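Local coordinates for protein gingipain R2 Pro-Domain (Porphyromonas gingivalis, PDB 4IEF) that is the pro-domain of an arginine-specific cysteine protease and probably holds the enzyme inactive, perhaps also helping it fold, until it is cleaved away, at residues T42-A47 and Y116-S121; T63-I68 and L97-K102; V83-S88 and I169-S174; I132-D137 and V148-P153. One frame throughout, in Å; residues are numbered along the deposited sequence.

Contact 1 of 4, residues T42-A47 and Y116-S121; sequences TSKGVA and YVYGQS
The Y118 ring lies over the side chain of K44, whose CD sits 3.6 Å above the ring centroid and only 5° off its normal, a well-centred CH-pi contact. P100, from earlier in the same long connection, lays its CG over the opposite face. T42 OG1 lies at the hydroxyl end of the ring edge, in its plane, and S43 OG comes near the same edge beside CD1. The ring thus slots against a type I turn, T42 to G45, that closes the hairpin between strands 36-42 and 45-51. Y118 OH donates to T42 OG1 at 2.7 Å, and T42 OG1 in turn donates to G45 O at 2.6 Å. OG1 stands between the backbone N and the carbonyl carbon (chi1 79°), which puts it within reach of both partners. A47 CB touches the tyrosine hydroxyl at 3.5 Å, while T42 CG2 meets Y116 CB at 3.6 Å. A water links S43 OG to Y118 N. K44 bends at its last torsion, leaving NZ 5.4 Å from the Y118 centroid, too long for more than a weak cation-pi attraction. The chemistry is therefore a relay of hydroxyls with a defined direction, from Y118 through T42 to the turn carbonyl, topped by aliphatic packing on the aromatic face; this ties a surface hairpin tip to the 116-121 loop with little reliance on charge.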
loop_
_atom_site.group_PDB
_atom_site.type_symbol
_atom_site.label_atom_id
_atom_site.label_comp_id
_atom_site.label_asym_id
_atom_site.label_seq_id
_atom_site.Cartn_x
_atom_site.Cartn_y
_atom_site.Cartn_z
ATOM N N THR A 42 11.517 2.217 -34.790
ATOM C CA THR A 42 10.784 3.474 -34.956
ATOM C C THR A 42 10.769 3.874 -36.438
ATOM O O THR A 42 11.504 3.297 -37.239
ATOM C CB THR A 42 11.335 4.615 -34.062
ATOM O OG1 THR A 42 12.507 5.187 -34.635
ATOM C CG2 THR A 42 11.590 4.201 -32.620
ATOM N N SER A 43 9.952 4.887 -36.782
ATOM C CA SER A 43 9.836 5.456 -38.129
ATOM C C SER A 43 11.155 6.083 -38.597
ATOM O O SER A 43 11.400 6.139 -39.801
ATOM C CB SER A 43 8.729 6.504 -38.166
ATOM O OG SER A 43 8.951 7.531 -37.212
ATOM N N LYS A 44 11.999 6.548 -37.649
ATOM C CA LYS A 44 13.306 7.156 -37.933
ATOM C C LYS A 44 14.448 6.117 -37.829
ATOM O O LYS A 44 15.620 6.487 -37.833
ATOM C CB LYS A 44 13.566 8.341 -36.980
ATOM C CG LYS A 44 12.683 9.555 -37.234
ATOM C CD LYS A 44 12.985 10.677 -36.246
ATOM C CE LYS A 44 12.016 11.833 -36.358
ATOM N NZ LYS A 44 12.213 12.631 -37.601
ATOM N N GLY A 45 14.089 4.835 -37.763
ATOM C CA GLY A 45 15.033 3.728 -37.643
ATOM C C GLY A 45 15.133 3.205 -36.226
ATOM O O GLY A 45 14.216 3.402 -35.424
ATOM N N VAL A 46 16.246 2.535 -35.900
ATOM C CA VAL A 46 16.471 1.980 -34.560
ATOM C C VAL A 46 16.815 3.101 -33.593
ATOM O O VAL A 46 17.795 3.824 -33.796
ATOM C CB VAL A 46 17.550 0.865 -34.531
ATOM C CG1 VAL A 46 17.802 0.363 -33.107
ATOM C CG2 VAL A 46 17.142 -0.279 -35.425
ATOM N N ALA A 47 15.996 3.233 -32.549
ATOM C CA ALA A 47 16.160 4.216 -31.491
ATOM C C ALA A 47 16.482 3.504 -30.178
ATOM O O ALA A 47 16.228 2.304 -30.054
ATOM C CB ALA A 47 14.906 5.058 -31.361
ATOM N N TYR A 116 6.261 3.877 -31.369
ATOM C CA TYR A 116 7.028 5.027 -30.908
ATOM C C TYR A 116 6.802 6.149 -31.925
ATOM O O TYR A 116 7.114 5.973 -33.103
ATOM C CB TYR A 116 8.514 4.652 -30.773
ATOM C CG TYR A 116 8.816 3.753 -29.590
ATOM C CD1 TYR A 116 8.853 2.370 -29.732
ATOM C CD2 TYR A 116 9.093 4.287 -28.341
ATOM C CE1 TYR A 116 9.140 1.538 -28.648
ATOM C CE2 TYR A 116 9.391 3.469 -27.253
ATOM C CZ TYR A 116 9.411 2.094 -27.409
ATOM O OH TYR A 116 9.689 1.293 -26.324
ATOM N N VAL A 117 6.173 7.249 -31.500
ATOM C CA VAL A 117 5.859 8.377 -32.376
ATOM C C VAL A 117 6.620 9.618 -31.884
ATOM O O VAL A 117 6.566 9.970 -30.705
ATOM C CB VAL A 117 4.320 8.613 -32.521
ATOM C CG1 VAL A 117 3.632 8.785 -31.170
ATOM C CG2 VAL A 117 3.995 9.774 -33.462
ATOM N N TYR A 118 7.354 10.252 -32.803
ATOM C CA TYR A 118 8.146 11.449 -32.539
ATOM C C TYR A 118 7.264 12.695 -32.585
ATOM O O TYR A 118 6.484 12.863 -33.525
ATOM C CB TYR A 118 9.301 11.575 -33.552
ATOM C CG TYR A 118 10.321 10.464 -33.452
ATOM C CD1 TYR A 118 10.186 9.297 -34.200
ATOM C CD2 TYR A 118 11.437 10.587 -32.629
ATOM C CE1 TYR A 118 11.120 8.267 -34.109
ATOM C CE2 TYR A 118 12.389 9.569 -32.541
ATOM C CZ TYR A 118 12.220 8.405 -33.276
ATOM O OH TYR A 118 13.143 7.392 -33.193
ATOM N N GLY A 119 7.387 13.541 -31.566
ATOM C CA GLY A 119 6.650 14.798 -31.474
ATOM C C GLY A 119 7.430 15.948 -32.075
ATOM O O GLY A 119 8.550 15.740 -32.550
ATOM N N GLN A 120 6.862 17.176 -32.030
ATOM C CA GLN A 120 7.469 18.393 -32.572
ATOM C C GLN A 120 8.766 18.774 -31.835
ATOM O O GLN A 120 9.622 19.444 -32.420
ATOM C CB GLN A 120 6.465 19.559 -32.518
ATOM C CG GLN A 120 6.216 20.230 -33.877
ATOM C CD GLN A 120 7.407 21.026 -34.386
ATOM O OE1 GLN A 120 7.995 20.715 -35.431
ATOM N NE2 GLN A 120 7.758 22.101 -33.692
ATOM N N SER A 121 8.917 18.321 -30.566
ATOM C CA SER A 121 10.088 18.554 -29.721
ATOM C C SER A 121 11.393 18.037 -30.375
ATOM O O SER A 121 12.473 18.538 -30.045
ATOM C CB SER A 121 9.885 17.895 -28.359
ATOM O OG SER A 121 9.714 16.490 -28.452
HETATM O O HOH W 1 7.008 8.825 -35.649
#

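Contact 2 of 4, residues T63-I68 and L97-K102; sequences TPILPI and LIAPSK
P64 and P100 form a single beta bridge between two loops, their CA atoms 4.4 Å apart, with the local chain directions turned 112° from one another. The isolated bridge rests on two backbone bonds: S101 N donates to T63 O at 2.7 Å and I65 N to A99 O at 3.0 Å, the second nearly along the C=O axis. Both bonds belong to the residues flanking the prolines, so the missing N-H of P64 and P100 costs the bridge nothing.

I65 does most of the side-chain work. With CG1 anti to the carbonyl carbon (chi1 -63°), that atom is set against S101 CA, 3.5 Å away; CD1, one bond farther, touches P100 O and A99 CB. I98 adds its CG2, which packs on P64 CB at 3.8 Å and more loosely on L66 CD2.

Around this buried joint, L66 and P64 also rest on Y156 of strand 144-157, and A99 packs on V40 and V49 of the 36-42/45-51 hairpin, so the bridge knits the small two-stranded sheet to the larger one. T63 OG1 is held by E60 O, and S101 OG by S59 O and G103 N, which keeps both polar ends satisfied. I98 CG2 also presses against a backbone oxygen, lying 3.4 Å from I65 O.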
loop_
_atom_site.group_PDB
_atom_site.type_symbol
_atom_site.label_atom_id
_atom_site.label_comp_id
_atom_site.label_asym_id
_atom_site.label_seq_id
_atom_site.Cartn_x
_atom_site.Cartn_y
_atom_site.Cartn_z
ATOM N N THR A 63 8.239 13.180 -26.630
ATOM C CA THR A 63 9.502 13.801 -26.204
ATOM C C THR A 63 10.506 12.672 -25.875
ATOM O O THR A 63 10.065 11.551 -25.591
ATOM C CB THR A 63 9.301 14.776 -25.019
ATOM O OG1 THR A 63 9.071 14.055 -23.807
ATOM C CG2 THR A 63 8.217 15.833 -25.273
ATOM N N PRO A 64 11.838 12.920 -25.870
ATOM C CA PRO A 64 12.780 11.810 -25.628
ATOM C C PRO A 64 12.597 11.095 -24.286
ATOM O O PRO A 64 12.316 11.749 -23.288
ATOM C CB PRO A 64 14.154 12.485 -25.707
ATOM C CG PRO A 64 13.934 13.709 -26.533
ATOM C CD PRO A 64 12.555 14.174 -26.193
ATOM N N ILE A 65 12.731 9.742 -24.280
ATOM C CA ILE A 65 12.663 8.930 -23.052
ATOM C C ILE A 65 13.940 9.221 -22.287
ATOM O O ILE A 65 15.022 8.802 -22.693
ATOM C CB ILE A 65 12.456 7.407 -23.300
ATOM C CG1 ILE A 65 11.098 7.137 -23.984
ATOM C CG2 ILE A 65 12.595 6.593 -21.976
ATOM C CD1 ILE A 65 10.933 5.756 -24.586
ATOM N N LEU A 66 13.823 10.034 -21.243
ATOM C CA LEU A 66 14.964 10.425 -20.436
ATOM C C LEU A 66 14.624 10.160 -18.971
ATOM O O LEU A 66 14.124 11.053 -18.273
ATOM C CB LEU A 66 15.352 11.888 -20.722
ATOM C CG LEU A 66 15.741 12.185 -22.196
ATOM C CD1 LEU A 66 15.582 13.652 -22.536
ATOM C CD2 LEU A 66 17.132 11.639 -22.541
ATOM N N PRO A 67 14.854 8.895 -18.520
ATOM C CA PRO A 67 14.494 8.511 -17.145
ATOM C C PRO A 67 15.097 9.387 -16.063
ATOM O O PRO A 67 16.191 9.922 -16.220
ATOM C CB PRO A 67 15.017 7.077 -17.022
ATOM C CG PRO A 67 15.036 6.572 -18.401
ATOM C CD PRO A 67 15.406 7.741 -19.259
ATOM N N ILE A 68 14.346 9.532 -14.966
ATOM C CA ILE A 68 14.724 10.321 -13.801
ATOM C C ILE A 68 14.806 9.426 -12.554
ATOM O O ILE A 68 14.268 8.317 -12.541
ATOM C CB ILE A 68 13.736 11.512 -13.574
ATOM C CG1 ILE A 68 12.323 11.039 -13.146
ATOM C CG2 ILE A 68 13.707 12.490 -14.782
ATOM C CD1 ILE A 68 11.562 12.057 -12.266
ATOM N N LEU A 97 20.256 8.146 -31.327
ATOM C CA LEU A 97 18.836 8.366 -31.558
ATOM C C LEU A 97 18.096 7.826 -30.342
ATOM O O LEU A 97 18.075 6.612 -30.131
ATOM C CB LEU A 97 18.352 7.726 -32.878
ATOM C CG LEU A 97 16.839 7.784 -33.170
ATOM C CD1 LEU A 97 16.361 9.214 -33.398
ATOM C CD2 LEU A 97 16.482 6.920 -34.360
ATOM N N ILE A 98 17.581 8.732 -29.490
ATOM C CA ILE A 98 16.821 8.371 -28.289
ATOM C C ILE A 98 15.365 8.216 -28.699
ATOM O O ILE A 98 14.830 9.076 -29.407
ATOM C CB ILE A 98 17.015 9.393 -27.129
ATOM C CG1 ILE A 98 18.479 9.402 -26.607
ATOM C CG2 ILE A 98 15.996 9.205 -25.975
ATOM C CD1 ILE A 98 19.016 8.112 -25.894
ATOM N N ALA A 99 14.735 7.103 -28.267
ATOM C CA ALA A 99 13.342 6.773 -28.558
ATOM C C ALA A 99 12.368 7.792 -27.945
ATOM O O ALA A 99 12.612 8.275 -26.837
ATOM C CB ALA A 99 13.025 5.380 -28.048
ATOM N N PRO A 100 11.255 8.125 -28.646
ATOM C CA PRO A 100 10.292 9.073 -28.073
ATOM C C PRO A 100 9.368 8.382 -27.071
ATOM O O PRO A 100 9.073 7.191 -27.204
ATOM C CB PRO A 100 9.537 9.579 -29.302
ATOM C CG PRO A 100 9.582 8.443 -30.255
ATOM C CD PRO A 100 10.807 7.632 -29.965
ATOM N N SER A 101 8.920 9.123 -26.058
ATOM C CA SER A 101 8.046 8.560 -25.036
ATOM C C SER A 101 6.655 8.251 -25.574
ATOM O O SER A 101 6.121 8.994 -26.397
ATOM C CB SER A 101 7.945 9.492 -23.840
ATOM O OG SER A 101 7.172 8.909 -22.805
ATOM N N LYS A 102 6.089 7.132 -25.112
ATOM C CA LYS A 102 4.732 6.696 -25.437
ATOM C C LYS A 102 3.738 7.368 -24.477
ATOM O O LYS A 102 2.524 7.281 -24.675
ATOM C CB LYS A 102 4.617 5.164 -25.337
ATOM C CG LYS A 102 5.331 4.407 -26.439
ATOM C CD LYS A 102 5.050 2.918 -26.325
ATOM C CE LYS A 102 5.882 2.134 -27.305
ATOM N NZ LYS A 102 5.545 0.685 -27.285
#

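Contact 3 of 4, residues V83-S88 and I169-S174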
loop_
_atom_site.group_PDB
_atom_site.type_symbol
_atom_site.label_atom_id
_atom_site.label_comp_id
_atom_site.label_asym_id
_atom_site.label_seq_id
_atom_site.Cartn_x
_atom_site.Cartn_y
_atom_site.Cartn_z
ATOM N N VAL A 83 16.209 23.850 -4.955
ATOM C CA VAL A 83 17.201 22.835 -5.248
ATOM C C VAL A 83 18.309 23.481 -6.097
ATOM O O VAL A 83 18.029 24.173 -7.077
ATOM C CB VAL A 83 16.591 21.555 -5.875
ATOM C CG1 VAL A 83 15.869 21.838 -7.195
ATOM C CG2 VAL A 83 17.640 20.460 -6.032
ATOM N N GLU A 84 19.558 23.306 -5.654
ATOM C CA GLU A 84 20.733 23.835 -6.337
ATOM C C GLU A 84 21.698 22.721 -6.635
ATOM O O GLU A 84 21.989 21.913 -5.751
ATOM C CB GLU A 84 21.450 24.913 -5.504
ATOM C CG GLU A 84 20.575 26.019 -4.959
ATOM C CD GLU A 84 21.355 27.253 -4.550
ATOM O OE1 GLU A 84 21.422 28.194 -5.372
ATOM O OE2 GLU A 84 21.907 27.280 -3.426
ATOM N N VAL A 85 22.214 22.685 -7.868
ATOM C CA VAL A 85 23.219 21.708 -8.274
ATOM C C VAL A 85 24.554 22.269 -7.802
ATOM O O VAL A 85 25.009 23.286 -8.333
ATOM C CB VAL A 85 23.172 21.415 -9.797
ATOM C CG1 VAL A 85 24.359 20.560 -10.245
ATOM C CG2 VAL A 85 21.854 20.752 -10.175
ATOM N N VAL A 86 25.145 21.654 -6.760
ATOM C CA VAL A 86 26.418 22.136 -6.211
ATOM C C VAL A 86 27.611 21.439 -6.899
ATOM O O VAL A 86 28.720 21.979 -6.895
ATOM C CB VAL A 86 26.503 22.048 -4.663
ATOM C CG1 VAL A 86 25.525 23.022 -4.012
ATOM C CG2 VAL A 86 26.282 20.628 -4.148
ATOM N N SER A 87 27.369 20.265 -7.505
ATOM C CA SER A 87 28.383 19.467 -8.189
ATOM C C SER A 87 27.722 18.612 -9.278
ATOM O O SER A 87 26.653 18.041 -9.050
ATOM C CB SER A 87 29.134 18.593 -7.183
ATOM O OG SER A 87 30.012 17.664 -7.796
ATOM N N SER A 88 28.348 18.563 -10.469
ATOM C CA SER A 88 27.876 17.779 -11.618
ATOM C C SER A 88 29.046 17.386 -12.521
ATOM O O SER A 88 30.034 18.115 -12.619
ATOM C CB SER A 88 26.815 18.537 -12.414
ATOM O OG SER A 88 27.345 19.687 -13.052
ATOM N N ILE A 169 25.747 13.803 -9.850
ATOM C CA ILE A 169 24.995 15.027 -9.563
ATOM C C ILE A 169 24.859 15.149 -8.046
ATOM O O ILE A 169 24.301 14.253 -7.409
ATOM C CB ILE A 169 23.588 15.126 -10.255
ATOM C CG1 ILE A 169 23.637 14.891 -11.784
ATOM C CG2 ILE A 169 22.907 16.476 -9.912
ATOM C CD1 ILE A 169 22.262 14.539 -12.427
ATOM N N VAL A 170 25.343 16.261 -7.476
ATOM C CA VAL A 170 25.191 16.541 -6.052
ATOM C C VAL A 170 24.310 17.780 -5.939
ATOM O O VAL A 170 24.639 18.829 -6.508
ATOM C CB VAL A 170 26.523 16.686 -5.263
ATOM C CG1 VAL A 170 26.253 16.911 -3.777
ATOM C CG2 VAL A 170 27.416 15.462 -5.462
ATOM N N VAL A 171 23.178 17.647 -5.225
ATOM C CA VAL A 171 22.251 18.761 -5.043
ATOM C C VAL A 171 22.155 19.175 -3.572
ATOM O O VAL A 171 22.298 18.348 -2.669
ATOM C CB VAL A 171 20.835 18.494 -5.630
ATOM C CG1 VAL A 171 20.888 18.294 -7.141
ATOM C CG2 VAL A 171 20.126 17.324 -4.940
ATOM N N ALA A 172 21.886 20.466 -3.355
ATOM C CA ALA A 172 21.627 21.041 -2.046
ATOM C C ALA A 172 20.163 21.494 -2.012
ATOM O O ALA A 172 19.754 22.342 -2.817
ATOM C CB ALA A 172 22.574 22.208 -1.777
ATOM N N VAL A 173 19.360 20.867 -1.149
ATOM C CA VAL A 173 17.949 21.211 -0.988
ATOM C C VAL A 173 17.853 22.030 0.301
ATOM O O VAL A 173 18.099 21.506 1.390
ATOM C CB VAL A 173 17.003 19.980 -1.027
ATOM C CG1 VAL A 173 15.550 20.391 -0.780
ATOM C CG2 VAL A 173 17.131 19.234 -2.361
ATOM N N SER A 174 17.571 23.332 0.157
ATOM C CA SER A 174 17.520 24.284 1.267
ATOM C C SER A 174 16.277 25.162 1.198
ATOM O O SER A 174 15.653 25.264 0.138
ATOM C CB SER A 174 18.770 25.162 1.250
ATOM O OG SER A 174 18.909 25.825 0.005
#
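A classic beta bulge interrupts the antiparallel pairing of strands 79-93 and 162-176 here, inside the large antiparallel sheet of the pro-domain. V86 and S87 together face V170, whose carbonyl oxygen takes two N-H groups: V86 N at 2.9 Å and S87 N at 3.2 Å. The first of these is the more bent at hydrogen, 141°. Register then resumes one residue later, where V170 N donates almost straight to S87 O at 2.7 Å. Before the bulge, E84 and A172 form a regular hydrogen-bonded pair, joined N to O in both directions, while V83 with V173 and V85 with V171 make the non-hydrogen-bonded pairs around it.

The extra residue changes what lies on each face. V83, V85, V171, V173 and I169 share one side, and V83 CG2 wedges between V171 CB, 3.8 Å away, and V173 CG2. V85 CG2 meets V171 CG1 on the same side. This face packs on A133 and L135 of strand 133-141 and on F151 of strand 144-157; its I169, V171 and V173 are buried, while V85 stays exposed.

E84, A172, S87 and V170 lie on the other face. V86, at the bulge, splits its branches between two partners there: CG1 touches A172 CB at 3.8 Å and CG2 touches V170 CG1 at 3.7 Å. K27 of strand 25-31 packs beside V86 and V170. S87 CB rests 3.8 Å from V170 CB.

Contact 4 of 4, residues I132-D137 and V148-P153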
loop_
_atom_site.group_PDB
_atom_site.type_symbol
_atom_site.label_atom_id
_atom_site.label_comp_id
_atom_site.label_asym_id
_atom_site.label_seq_id
_atom_site.Cartn_x
_atom_site.Cartn_y
_atom_site.Cartn_z
ATOM N N ILE A 132 18.666 19.523 -14.759
ATOM C CA ILE A 132 19.230 18.239 -14.333
ATOM C C ILE A 132 18.728 17.888 -12.917
ATOM O O ILE A 132 18.912 16.752 -12.478
ATOM C CB ILE A 132 20.785 18.168 -14.460
ATOM C CG1 ILE A 132 21.508 19.112 -13.488
ATOM C CG2 ILE A 132 21.240 18.387 -15.911
ATOM C CD1 ILE A 132 22.917 18.677 -13.151
ATOM N N ALA A 133 18.061 18.851 -12.231
ATOM C CA ALA A 133 17.493 18.664 -10.896
ATOM C C ALA A 133 16.268 19.557 -10.673
ATOM O O ALA A 133 16.309 20.759 -10.957
ATOM C CB ALA A 133 18.535 18.935 -9.827
ATOM N N THR A 134 15.170 18.955 -10.185
ATOM C CA THR A 134 13.913 19.653 -9.884
ATOM C C THR A 134 13.318 19.180 -8.547
ATOM O O THR A 134 13.754 18.169 -7.988
ATOM C CB THR A 134 12.863 19.445 -10.999
ATOM O OG1 THR A 134 12.460 18.068 -11.028
ATOM C CG2 THR A 134 13.314 19.957 -12.380
ATOM N N LEU A 135 12.300 19.902 -8.066
ATOM C CA LEU A 135 11.530 19.549 -6.879
ATOM C C LEU A 135 10.084 19.329 -7.273
ATOM O O LEU A 135 9.544 20.096 -8.076
ATOM C CB LEU A 135 11.611 20.632 -5.783
ATOM C CG LEU A 135 12.913 20.750 -4.985
ATOM C CD1 LEU A 135 12.920 22.017 -4.181
ATOM C CD2 LEU A 135 13.120 19.565 -4.052
ATOM N N SER A 136 9.453 18.285 -6.714
ATOM C CA SER A 136 8.033 18.034 -6.929
ATOM C C SER A 136 7.248 18.860 -5.892
ATOM O O SER A 136 7.865 19.437 -4.997
ATOM C CB SER A 136 7.723 16.542 -6.839
ATOM O OG SER A 136 8.199 15.864 -7.992
ATOM N N ASP A 137 5.911 18.954 -6.025
ATOM C CA ASP A 137 5.064 19.730 -5.116
ATOM C C ASP A 137 5.172 19.233 -3.666
ATOM O O ASP A 137 5.160 18.021 -3.447
ATOM C CB ASP A 137 3.597 19.689 -5.578
ATOM C CG ASP A 137 3.316 20.485 -6.841
ATOM O OD1 ASP A 137 4.054 21.455 -7.110
ATOM O OD2 ASP A 137 2.332 20.169 -7.532
ATOM N N VAL A 148 9.833 15.857 -2.806
ATOM C CA VAL A 148 10.611 14.931 -3.626
ATOM C C VAL A 148 11.585 15.703 -4.521
ATOM O O VAL A 148 11.180 16.633 -5.222
ATOM C CB VAL A 148 9.696 13.988 -4.451
ATOM C CG1 VAL A 148 10.511 13.073 -5.368
ATOM C CG2 VAL A 148 8.793 13.161 -3.535
ATOM N N VAL A 149 12.871 15.307 -4.481
ATOM C CA VAL A 149 13.915 15.859 -5.343
ATOM C C VAL A 149 14.092 14.884 -6.538
ATOM O O VAL A 149 14.159 13.668 -6.343
ATOM C CB VAL A 149 15.251 16.198 -4.601
ATOM C CG1 VAL A 149 15.921 14.967 -3.988
ATOM C CG2 VAL A 149 16.218 16.953 -5.514
ATOM N N ASN A 150 14.105 15.420 -7.766
ATOM C CA ASN A 150 14.264 14.621 -8.985
ATOM C C ASN A 150 15.578 14.927 -9.695
ATOM O O ASN A 150 15.887 16.088 -9.976
ATOM C CB ASN A 150 13.097 14.860 -9.954
ATOM C CG ASN A 150 11.763 14.929 -9.261
ATOM O OD1 ASN A 150 11.306 13.952 -8.662
ATOM N ND2 ASN A 150 11.159 16.111 -9.245
ATOM N N PHE A 151 16.335 13.872 -9.998
ATOM C CA PHE A 151 17.569 13.968 -10.771
ATOM C C PHE A 151 17.267 13.586 -12.198
ATOM O O PHE A 151 16.655 12.541 -12.410
ATOM C CB PHE A 151 18.653 13.038 -10.204
ATOM C CG PHE A 151 19.121 13.350 -8.807
ATOM C CD1 PHE A 151 18.576 12.688 -7.712
ATOM C CD2 PHE A 151 20.128 14.285 -8.587
ATOM C CE1 PHE A 151 19.033 12.955 -6.416
ATOM C CE2 PHE A 151 20.583 14.551 -7.297
ATOM C CZ PHE A 151 20.033 13.884 -6.220
ATOM N N ALA A 152 17.649 14.425 -13.170
ATOM C CA ALA A 152 17.477 14.139 -14.597
ATOM C C ALA A 152 18.893 14.015 -15.204
ATOM O O ALA A 152 19.448 15.000 -15.700
ATOM C CB ALA A 152 16.640 15.222 -15.272
ATOM N N PRO A 153 19.536 12.825 -15.075
ATOM C CA PRO A 153 20.931 12.689 -15.525
ATOM C C PRO A 153 21.106 12.410 -17.018
ATOM O O PRO A 153 22.238 12.208 -17.471
ATOM C CB PRO A 153 21.435 11.508 -14.701
ATOM C CG PRO A 153 20.234 10.648 -14.530
ATOM C CD PRO A 153 19.049 11.562 -14.473
HETATM O O HOH W 2 7.297 15.924 -3.661
#
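N150 grips T134 and S136 with a single amide nitrogen, across the beta hairpin of strands 133-141 and 144-157. ND2 donates to T134 OG1 at 2.9 Å and to S136 OG at 3.2 Å. Both oxygens lie within 7° of the amide plane, so the pair of bonds uses both N-H groups and fixes the rotation of the amide. T134 OG1, standing between its backbone N and carbonyl carbon (chi1 67°), faces the amide and also comes close to N150 CB.

The backbones pair antiparallel: T134 and N150 exchange N-H and C=O both ways, S136 N reaches V148 O, and A152 N bonds to I132 O at 2.7 Å from above the carbonyl plane. On the opposite face L135 CD2 packs on V149 CB.

Farther out, N150 OD1 accepts from S70 OG and from a basic side chain of another chain in the assembly, and S136 OG also bonds to a basic side chain of another chain. The amide is thus pinned at both its nitrogen and its oxygen. Beyond the S136 N to V148 O bond, a water bridges the two arms, accepting from V148 N at 2.7 Å and donating to D137 O at 3.0 Å.

Overall arrangement
Contacts 3 and 4, centres 10 Å apart, share one large antiparallel sheet in which strands 144-157 and 162-176 are neighbours; V171 and I169 pack on A133 and F151 between them. Contact 4 is nested in the chain loop closed by contact 3, contact 2 in that of contact 1. Contacts 1 and 2 close before contact 4 opens, and their segments alternate with those of contact 3. They lie across the chain's centre from contact 3, while contact 4 sits near that centre. I68 links contact 2 to contact 4 by touching N150, F151 and A152. The centres of contacts 1 and 3 are 33 Å apart, consistent with an elongated pro-domain, its hairpin end tied to the sheet through contact 2.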